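PDB 6PYO: cDNA FLJ56608, highly similar to Homo sapiens chloride channel, calcium activated, family member 1 (CLCA1), mRNA, which may mediate calcium-activated chloride conductance and regulate mucus production by goblet cells, and is represented here by its von Willebrand factor type A domain. Local coordinates for residues V9-D14 / L34-T39; N26-A31 / R76-A81. All blocks are in the same frame, centred on the assembly; numbering follows the deposited sequence.

Contact 1 (V9-D14 / L34-T39); sequences VCLVLD and LFLLQT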
# COMPACT_ATOMS: atom_id res chain seq x y z
N VAL A 9 -7.84 -2.49 4.65
CA VAL A 9 -6.63 -2.62 3.84
C VAL A 9 -6.49 -1.36 3.02
O VAL A 9 -7.47 -0.88 2.46
CB VAL A 9 -6.68 -3.85 2.89
CG1 VAL A 9 -5.29 -4.13 2.31
CG2 VAL A 9 -7.15 -5.05 3.59
N CYS A 10 -5.28 -0.83 2.97
CA CYS A 10 -4.95 0.29 2.11
C CYS A 10 -3.80 -0.14 1.22
O CYS A 10 -2.74 -0.51 1.71
CB CYS A 10 -4.58 1.55 2.91
SG CYS A 10 -4.72 3.00 1.79
N LEU A 11 -4.05 -0.15 -0.08
CA LEU A 11 -2.98 -0.27 -1.04
C LEU A 11 -2.18 1.03 -1.05
O LEU A 11 -2.75 2.13 -1.14
CB LEU A 11 -3.54 -0.54 -2.44
CG LEU A 11 -3.80 -1.95 -2.86
CD1 LEU A 11 -4.57 -2.62 -1.70
CD2 LEU A 11 -4.55 -2.05 -4.16
N VAL A 12 -0.87 0.90 -0.94
CA VAL A 12 0.04 2.03 -1.02
C VAL A 12 1.01 1.71 -2.15
O VAL A 12 1.79 0.75 -2.08
CB VAL A 12 0.76 2.28 0.31
CG1 VAL A 12 1.67 3.48 0.17
CG2 VAL A 12 -0.29 2.55 1.38
N LEU A 13 0.90 2.48 -3.23
CA LEU A 13 1.43 2.08 -4.53
C LEU A 13 2.48 3.09 -4.97
O LEU A 13 2.16 4.27 -5.18
CB LEU A 13 0.31 1.97 -5.55
CG LEU A 13 -0.83 1.04 -5.14
CD1 LEU A 13 -1.90 1.08 -6.19
CD2 LEU A 13 -0.32 -0.37 -4.94
N ASP A 14 3.69 2.62 -5.19
CA ASP A 14 4.81 3.44 -5.65
C ASP A 14 4.67 3.71 -7.14
O ASP A 14 4.75 2.78 -7.95
CB ASP A 14 6.09 2.69 -5.31
CG ASP A 14 7.35 3.51 -5.53
OD1 ASP A 14 7.31 4.48 -6.33
OD2 ASP A 14 8.36 3.14 -4.90
N LEU A 34 -4.49 -8.63 -9.18
CA LEU A 34 -4.75 -9.88 -8.49
C LEU A 34 -5.35 -9.64 -7.12
O LEU A 34 -6.38 -10.25 -6.76
CB LEU A 34 -3.46 -10.67 -8.35
CG LEU A 34 -3.67 -12.11 -7.92
CD1 LEU A 34 -4.14 -12.88 -9.16
CD2 LEU A 34 -2.42 -12.70 -7.33
N PHE A 35 -4.74 -8.76 -6.33
CA PHE A 35 -5.29 -8.50 -5.02
C PHE A 35 -6.72 -8.00 -5.10
O PHE A 35 -7.60 -8.48 -4.37
CB PHE A 35 -4.45 -7.50 -4.27
CG PHE A 35 -4.88 -7.30 -2.88
CD1 PHE A 35 -4.66 -8.29 -1.91
CD2 PHE A 35 -5.48 -6.12 -2.50
CE1 PHE A 35 -5.05 -8.10 -0.61
CE2 PHE A 35 -5.87 -5.93 -1.20
CZ PHE A 35 -5.67 -6.91 -0.25
N LEU A 36 -6.97 -7.01 -5.96
CA LEU A 36 -8.27 -6.34 -5.99
C LEU A 36 -9.35 -7.21 -6.62
O LEU A 36 -10.49 -7.24 -6.13
CB LEU A 36 -8.16 -5.02 -6.76
CG LEU A 36 -7.33 -3.93 -6.08
CD1 LEU A 36 -7.17 -2.70 -6.96
CD2 LEU A 36 -8.02 -3.56 -4.77
N LEU A 37 -9.04 -7.91 -7.69
CA LEU A 37 -10.05 -8.67 -8.42
C LEU A 37 -10.25 -10.08 -7.88
O LEU A 37 -11.33 -10.63 -8.08
CB LEU A 37 -9.67 -8.75 -9.89
CG LEU A 37 -9.46 -7.41 -10.61
CD1 LEU A 37 -9.22 -7.60 -12.11
CD2 LEU A 37 -10.60 -6.43 -10.42
N GLN A 38 -9.28 -10.66 -7.16
CA GLN A 38 -9.43 -12.04 -6.74
C GLN A 38 -9.19 -12.26 -5.26
O GLN A 38 -9.90 -13.06 -4.65
CB GLN A 38 -8.47 -12.94 -7.57
CG GLN A 38 -9.13 -13.54 -8.80
CD GLN A 38 -8.17 -13.76 -9.95
OE1 GLN A 38 -7.86 -12.84 -10.70
NE2 GLN A 38 -7.69 -15.00 -10.10
N THR A 39 -8.24 -11.57 -4.66
CA THR A 39 -7.80 -11.95 -3.33
C THR A 39 -8.64 -11.32 -2.22
O THR A 39 -9.11 -12.05 -1.33
CB THR A 39 -6.32 -11.61 -3.17
OG1 THR A 39 -5.65 -12.16 -4.31
CG2 THR A 39 -5.71 -12.21 -1.86
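Phe-35 and Leu-36 of the 34-39 helix end bear on Val-9 and Leu-11 of the strand 9-14, joining strand and helix of the beta-alpha-beta unit 8-14, 24-39, 45-51 in this von Willebrand factor type A domain. The two axes run 149° apart in direction with a closest approach of 11.4 Å, so only side chains bridge the gap, and no hydrogen bond spans it. The helix closes here in a wider pi-type turn at 35-39, with Leu-34 O accepting from both Gln-38 N and Thr-39 N. Phe-35 is the first to touch the strand. With CG anti to the backbone N (chi1 -174°), its ring is carried off the helix toward the sheet and meets two aliphatic side chains at an oblique angle. Phe-35 CE2 lies 3.6 Å from Leu-11 CD1, while Phe-35 CZ, at the far end of the ring, sits 3.8 Å from Val-9 CG1. Val-9 comes at the ring from the opposite direction; Leu-11 slides past it in the reverse sense. One residue on, Leu-36 reaches for the other branch of Leu-11, the two leucines meeting tip to tip. Leu-11 thus splits its methyls between the two helix residues, and an alanine here would probably leave both the Phe-35 ring and the Leu-36 methyls facing a gap in the buried layer. Leu-36 also packs on Leu-73 of helix 67-74, and its carbonyl takes a hydrogen bond from Arg-70. Across the contact, the leucine pair closes at 3.8 Å between Leu-11 CD2 and Leu-36 CD2.

Contact 2 (N26-A31 / R76-A81); sequences NRLNQA and RLPAAA
Asn-29 keeps CG anti to its carbonyl carbon (chi1 -77°), swinging the amide out from the helix onto the 76-81 loop, whereas Leu-28 has CG anti to the backbone N and sends CD2 to the ring of Pro-78. Asn-29 ND2 makes the hydrogen bond of this contact, donating to Pro-78 O at 3.2 Å with an N-H...O angle of 152°; the acceptor lies practically in the amide plane, and the donor approaches nearly along the C=O axis. That bond fixes how the amide is turned and places Asn-29 OD1 against the loop, 3.3 Å from Leu-77 CB and 3.7 Å from Pro-78 CD. Leu-77 slides past Asn-29 in the opposite direction, bringing its CD1 to 3.7 Å from Asn-29 O. One residue earlier, Leu-28 CD2 touches Pro-78 CD at 3.8 Å, the side chains crossing at about a right angle. These contacts tie the loop between helices 67-74 and 87-99 to helix 24-39 of the von Willebrand factor type A domain. Leu-77 runs on to Gln-33 and Leu-36 of that helix, while Leu-28, Leu-77 and Pro-78 all rest on Leu-13 of strand 8-14, and Pro-78 also meets Thr-50 of strand 45-51.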
# COMPACT_ATOMS: atom_id res chain seq x y z
N ASN A 26 4.41 -2.51 -14.41
CA ASN A 26 3.53 -3.58 -14.85
C ASN A 26 3.37 -4.65 -13.76
O ASN A 26 2.26 -5.14 -13.53
CB ASN A 26 4.06 -4.23 -16.13
CG ASN A 26 3.66 -3.48 -17.39
OD1 ASN A 26 2.61 -2.84 -17.46
ND2 ASN A 26 4.53 -3.55 -18.40
N ARG A 27 4.45 -5.00 -13.07
CA ARG A 27 4.34 -5.97 -11.99
C ARG A 27 3.52 -5.42 -10.84
O ARG A 27 2.72 -6.15 -10.23
CB ARG A 27 5.73 -6.39 -11.53
CG ARG A 27 6.34 -7.47 -12.41
CD ARG A 27 7.79 -7.79 -12.01
NE ARG A 27 8.74 -7.01 -12.80
CZ ARG A 27 9.75 -6.31 -12.29
NH1 ARG A 27 9.96 -6.31 -10.98
NH2 ARG A 27 10.56 -5.62 -13.09
N LEU A 28 3.68 -4.13 -10.53
CA LEU A 28 2.83 -3.52 -9.52
C LEU A 28 1.37 -3.64 -9.93
O LEU A 28 0.53 -4.04 -9.12
CB LEU A 28 3.22 -2.07 -9.27
CG LEU A 28 2.35 -1.30 -8.27
CD1 LEU A 28 3.18 -0.25 -7.56
CD2 LEU A 28 1.16 -0.64 -8.97
N ASN A 29 1.07 -3.32 -11.18
CA ASN A 29 -0.32 -3.38 -11.64
C ASN A 29 -0.85 -4.80 -11.62
O ASN A 29 -2.01 -5.02 -11.26
CB ASN A 29 -0.45 -2.79 -13.04
CG ASN A 29 -0.43 -1.29 -13.03
OD1 ASN A 29 -0.84 -0.66 -12.06
ND2 ASN A 29 0.09 -0.70 -14.10
N GLN A 30 -0.02 -5.78 -11.99
CA GLN A 30 -0.41 -7.18 -11.93
C GLN A 30 -0.75 -7.59 -10.50
O GLN A 30 -1.79 -8.22 -10.25
CB GLN A 30 0.72 -8.07 -12.44
CG GLN A 30 0.67 -8.46 -13.89
CD GLN A 30 1.81 -9.40 -14.26
OE1 GLN A 30 2.92 -8.96 -14.60
NE2 GLN A 30 1.56 -10.71 -14.17
N ALA A 31 0.13 -7.26 -9.55
CA ALA A 31 -0.09 -7.61 -8.16
C ALA A 31 -1.34 -6.92 -7.62
O ALA A 31 -2.15 -7.55 -6.92
CB ALA A 31 1.13 -7.25 -7.31
N ARG A 76 -8.03 2.39 -10.97
CA ARG A 76 -7.23 3.48 -10.44
C ARG A 76 -5.79 3.09 -10.17
O ARG A 76 -5.06 3.87 -9.55
CB ARG A 76 -7.85 4.03 -9.16
CG ARG A 76 -9.27 4.39 -9.37
CD ARG A 76 -9.94 5.10 -8.21
NE ARG A 76 -11.32 5.37 -8.60
CZ ARG A 76 -12.27 5.85 -7.81
NH1 ARG A 76 -12.01 6.14 -6.55
NH2 ARG A 76 -13.49 6.03 -8.29
N LEU A 77 -5.36 1.90 -10.59
CA LEU A 77 -3.97 1.54 -10.46
C LEU A 77 -3.14 2.46 -11.35
O LEU A 77 -3.60 2.87 -12.41
CB LEU A 77 -3.77 0.06 -10.84
CG LEU A 77 -4.45 -0.97 -9.92
CD1 LEU A 77 -4.42 -2.37 -10.55
CD2 LEU A 77 -3.79 -1.00 -8.54
N PRO A 78 -1.92 2.83 -10.93
CA PRO A 78 -1.17 3.87 -11.66
C PRO A 78 -0.84 3.47 -13.08
O PRO A 78 -0.29 2.40 -13.34
CB PRO A 78 0.12 4.06 -10.84
CG PRO A 78 0.01 3.13 -9.63
CD PRO A 78 -1.17 2.23 -9.81
N ALA A 79 -1.13 4.37 -14.01
CA ALA A 79 -0.79 4.14 -15.41
C ALA A 79 0.67 4.50 -15.73
O ALA A 79 1.24 3.97 -16.69
CB ALA A 79 -1.73 4.95 -16.30
N ALA A 80 1.29 5.38 -14.94
CA ALA A 80 2.61 5.87 -15.33
C ALA A 80 3.46 6.17 -14.11
O ALA A 80 2.96 6.45 -13.02
CB ALA A 80 2.48 7.12 -16.21
N ALA A 81 4.76 6.16 -14.33
CA ALA A 81 5.76 6.33 -13.28
C ALA A 81 6.51 7.63 -13.52
O ALA A 81 6.98 7.89 -14.63
CB ALA A 81 6.73 5.13 -13.28

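How the contacts relate
From the N terminus, strand 9-14 comes first, followed by 26-31 and 34-39 on the one helix 24-39, and last the loop 76-81. Contact 1 closes the short strand-to-helix connection, with 19 residues between its segments; contact 2 closes a longer loop of 44 residues that holds strands 45-51 and 55-63 and helix 67-74. Their segments alternate along the chain, so the two closures cross rather than nest. Contact 1 seats the C-terminal end of the helix on the sheet, and contact 2 fastens an earlier turn to the loop. They meet where Leu-13 CD1 lies 3.7 Å from Leu-77 CD2, and Leu-28 CD1 also packs against Asp-14 O, joining sheet, helix and loop.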